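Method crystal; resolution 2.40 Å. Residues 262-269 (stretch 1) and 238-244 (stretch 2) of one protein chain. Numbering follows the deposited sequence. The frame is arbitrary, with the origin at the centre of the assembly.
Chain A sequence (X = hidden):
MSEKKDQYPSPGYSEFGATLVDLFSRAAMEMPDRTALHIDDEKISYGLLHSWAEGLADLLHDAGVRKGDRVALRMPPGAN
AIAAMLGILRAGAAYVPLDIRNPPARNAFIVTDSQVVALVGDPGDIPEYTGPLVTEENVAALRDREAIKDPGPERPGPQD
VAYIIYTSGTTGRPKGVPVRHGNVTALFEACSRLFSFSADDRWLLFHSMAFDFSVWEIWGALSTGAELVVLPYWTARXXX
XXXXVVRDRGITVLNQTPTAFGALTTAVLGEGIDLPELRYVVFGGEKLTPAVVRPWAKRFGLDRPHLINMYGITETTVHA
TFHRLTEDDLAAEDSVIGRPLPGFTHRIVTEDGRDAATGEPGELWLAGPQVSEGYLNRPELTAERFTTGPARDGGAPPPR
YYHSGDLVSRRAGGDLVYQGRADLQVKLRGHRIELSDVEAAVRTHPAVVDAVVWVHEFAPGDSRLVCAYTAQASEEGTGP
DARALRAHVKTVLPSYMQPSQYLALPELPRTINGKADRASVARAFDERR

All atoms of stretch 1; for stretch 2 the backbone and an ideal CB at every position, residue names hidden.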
# COMPACT_ATOMS: atom_id res chain seq x y z
N GLY A 262 -5.77 8.17 -11.33
CA GLY A 262 -6.58 9.24 -11.89
C GLY A 262 -5.68 10.30 -12.51
O GLY A 262 -5.88 10.74 -13.63
N ALA A 263 -4.67 10.72 -11.76
CA ALA A 263 -3.74 11.72 -12.24
C ALA A 263 -2.88 11.20 -13.41
O ALA A 263 -2.54 11.94 -14.33
CB ALA A 263 -2.87 12.18 -11.10
N LEU A 264 -2.52 9.92 -13.36
CA LEU A 264 -1.80 9.30 -14.46
C LEU A 264 -2.64 9.35 -15.76
O LEU A 264 -2.16 9.70 -16.84
CB LEU A 264 -1.45 7.86 -14.11
CG LEU A 264 -0.70 7.10 -15.19
CD1 LEU A 264 0.49 7.93 -15.66
CD2 LEU A 264 -0.24 5.74 -14.68
N THR A 265 -3.91 9.00 -15.62
CA THR A 265 -4.82 8.96 -16.74
C THR A 265 -4.99 10.30 -17.41
O THR A 265 -5.09 10.38 -18.64
CB THR A 265 -6.18 8.43 -16.29
OG1 THR A 265 -6.00 7.15 -15.68
CG2 THR A 265 -7.14 8.32 -17.47
N THR A 266 -5.04 11.36 -16.60
CA THR A 266 -5.18 12.70 -17.13
C THR A 266 -4.02 13.00 -18.05
O THR A 266 -4.21 13.49 -19.17
CB THR A 266 -5.23 13.74 -16.01
OG1 THR A 266 -6.34 13.45 -15.14
CG2 THR A 266 -5.37 15.14 -16.58
N ALA A 267 -2.84 12.65 -17.57
CA ALA A 267 -1.59 12.88 -18.28
C ALA A 267 -1.47 12.03 -19.56
O ALA A 267 -1.05 12.52 -20.60
CB ALA A 267 -0.43 12.61 -17.34
N VAL A 268 -1.81 10.75 -19.47
CA VAL A 268 -1.78 9.87 -20.64
C VAL A 268 -2.75 10.38 -21.72
O VAL A 268 -2.39 10.50 -22.89
CB VAL A 268 -2.14 8.41 -20.25
CG1 VAL A 268 -2.48 7.58 -21.49
CG2 VAL A 268 -1.02 7.76 -19.45
N LEU A 269 -3.96 10.72 -21.30
CA LEU A 269 -4.97 11.23 -22.22
C LEU A 269 -4.61 12.60 -22.80
O LEU A 269 -4.88 12.87 -23.98
CB LEU A 269 -6.33 11.29 -21.54
CG LEU A 269 -7.22 10.04 -21.53
CD1 LEU A 269 -6.43 8.76 -21.42
CD2 LEU A 269 -8.29 10.11 -20.41
N UNK A 238 6.63 15.17 -12.93
CA UNK A 238 5.20 15.32 -13.12
C UNK A 238 4.56 13.97 -13.39
O UNK A 238 5.28 12.99 -13.65
CB UNK A 238 4.91 16.29 -14.27
N UNK A 239 3.22 13.88 -13.30
CA UNK A 239 2.53 12.68 -13.78
C UNK A 239 2.86 12.42 -15.24
O UNK A 239 2.96 11.27 -15.67
CB UNK A 239 1.02 12.82 -13.60
N UNK A 240 3.03 13.51 -15.99
CA UNK A 240 3.33 13.44 -17.41
C UNK A 240 4.68 12.73 -17.64
O UNK A 240 4.80 11.90 -18.54
CB UNK A 240 3.35 14.84 -18.02
N UNK A 241 5.67 13.06 -16.81
CA UNK A 241 6.97 12.41 -16.88
C UNK A 241 6.88 10.94 -16.47
O UNK A 241 7.55 10.07 -17.02
CB UNK A 241 7.98 13.14 -15.99
N UNK A 242 6.03 10.68 -15.49
CA UNK A 242 5.79 9.34 -15.00
C UNK A 242 5.20 8.51 -16.13
O UNK A 242 5.68 7.42 -16.46
CB UNK A 242 4.86 9.35 -13.78
N UNK A 243 4.14 9.04 -16.72
CA UNK A 243 3.56 8.44 -17.91
C UNK A 243 4.64 8.15 -18.97
O UNK A 243 4.66 7.08 -19.56
CB UNK A 243 2.48 9.36 -18.49
N UNK A 244 5.55 9.09 -19.19
CA UNK A 244 6.48 8.94 -20.30
C UNK A 244 7.49 7.82 -20.03
O UNK A 244 7.80 7.03 -20.91
CB UNK A 244 7.21 10.26 -20.56

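Two helical segments cross here at 76°, their axes 8.4 Å apart at closest approach. The face that stretch 1 presents is almost wholly apolar, formed by Ala263, Leu264, Ala267 and Val268.

Position 238 precedes the first helical turn, with phi/psi of -89/166°, the extended backbone typical of an N-cap. Its ideal CB has nothing of stretch 1 within 5.5 Å, so the choice is local: Ser, Thr, Asp or Asn could accept from a free amide of the first turn. The residue is Thr238, whose OG1 accepts a weak capping bond from the backbone N of position 241, at 3.4 Å between OG1 and that N.

Position 239 opens the helix, and its CB points toward stretch 1. The ideal CB lies 3.7 Å from Ala263 O and 4.0 Å from Ala267 CB, so a compact apolar side chain would fit; Ala, Pro or Val are all plausible. A phi of -57° admits proline, and in the first turn the missing amide hydrogen costs no helical bond. Pro239 is found, its CB 4.0 Å from Ala267 CB, while its own O still accepts the helical bond from the backbone N of position 243, at 2.7 Å between O and N.

At 240 the bond points sideways, but Ala267 CB is 4.4 Å from the ideal CB, and the two CA atoms, of Ala267 and of position 240, are only 5.0 Å apart. The small methyl of stretch 1 permits this close approach, and a modest aliphatic group such as Val, Ile or Ala could cover it. Val240, with chi1 in t, brings CG2 to 3.8 Å from Ala267 CB.

Position 241 points away and meets nothing of stretch 1, so polar or charged residues suit it, an acidic one particularly well near a helix N-terminus. Glu241 turns back to the cap: its OE1 accepts from Thr238 N at 2.6 Å.

The CB of 242 points toward stretch 1 but stays 5.0 Å from Leu264 CD1. This is a loose fit that several residues could meet, whether small, aliphatic or hydroxyl-bearing. Thr242 places CG2 on the Leu264 side without close contact, and its OG1 donates to Thr238 O at 3.0 Å, satisfying the hydroxyl within its own stretch, at the residue that caps the helix.

Position 243 is closely surrounded by apolar carbons. Its ideal CB points toward stretch 1 and lies 3.7 Å from Leu264 CD1, 4.0 Å from Val268 CG2 and 4.5 Å from Ala267 CB. With apolar carbons already at contact distance and no polar side chain among them, a small residue, Ala above all, is favoured. In Ala243 the methyl alone completes the packing: CB sits 3.7 Å from Leu264 CD1 and 3.9 Å from Val268 CG2. Leu264 reaches it although its own CA-to-CB bond points sideways.

Position 244 is out of reach of stretch 1, so a long polar or charged side chain is as acceptable as any. Arg244 extends its guanidinium clear of the crossing, and NH1 hydrogen-bonds elsewhere in the structure.

Stretch 2, residues 238-244: TPVETAR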
# COMPACT_ATOMS: atom_id res chain seq x y z
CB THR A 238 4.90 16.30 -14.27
OG1 THR A 238 5.82 16.07 -15.34
CG2 THR A 238 5.05 17.73 -13.79
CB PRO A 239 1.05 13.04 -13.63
CG PRO A 239 1.03 13.98 -12.50
CD PRO A 239 2.27 14.82 -12.68
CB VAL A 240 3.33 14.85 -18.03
CG1 VAL A 240 3.68 14.79 -19.51
CG2 VAL A 240 1.97 15.52 -17.83
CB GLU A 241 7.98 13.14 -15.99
CG GLU A 241 8.77 14.23 -16.71
CD GLU A 241 8.88 15.52 -15.91
OE1 GLU A 241 8.55 15.51 -14.70
OE2 GLU A 241 9.30 16.54 -16.48
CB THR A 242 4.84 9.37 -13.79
OG1 THR A 242 5.47 10.10 -12.73
CG2 THR A 242 4.46 7.97 -13.33
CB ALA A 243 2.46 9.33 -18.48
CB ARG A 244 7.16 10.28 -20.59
CG ARG A 244 6.43 11.06 -21.68
CD ARG A 244 6.13 12.53 -21.34
NE ARG A 244 7.26 13.43 -21.54
CZ ARG A 244 7.16 14.74 -21.70
NH1 ARG A 244 5.98 15.35 -21.71
NH2 ARG A 244 8.26 15.47 -21.86
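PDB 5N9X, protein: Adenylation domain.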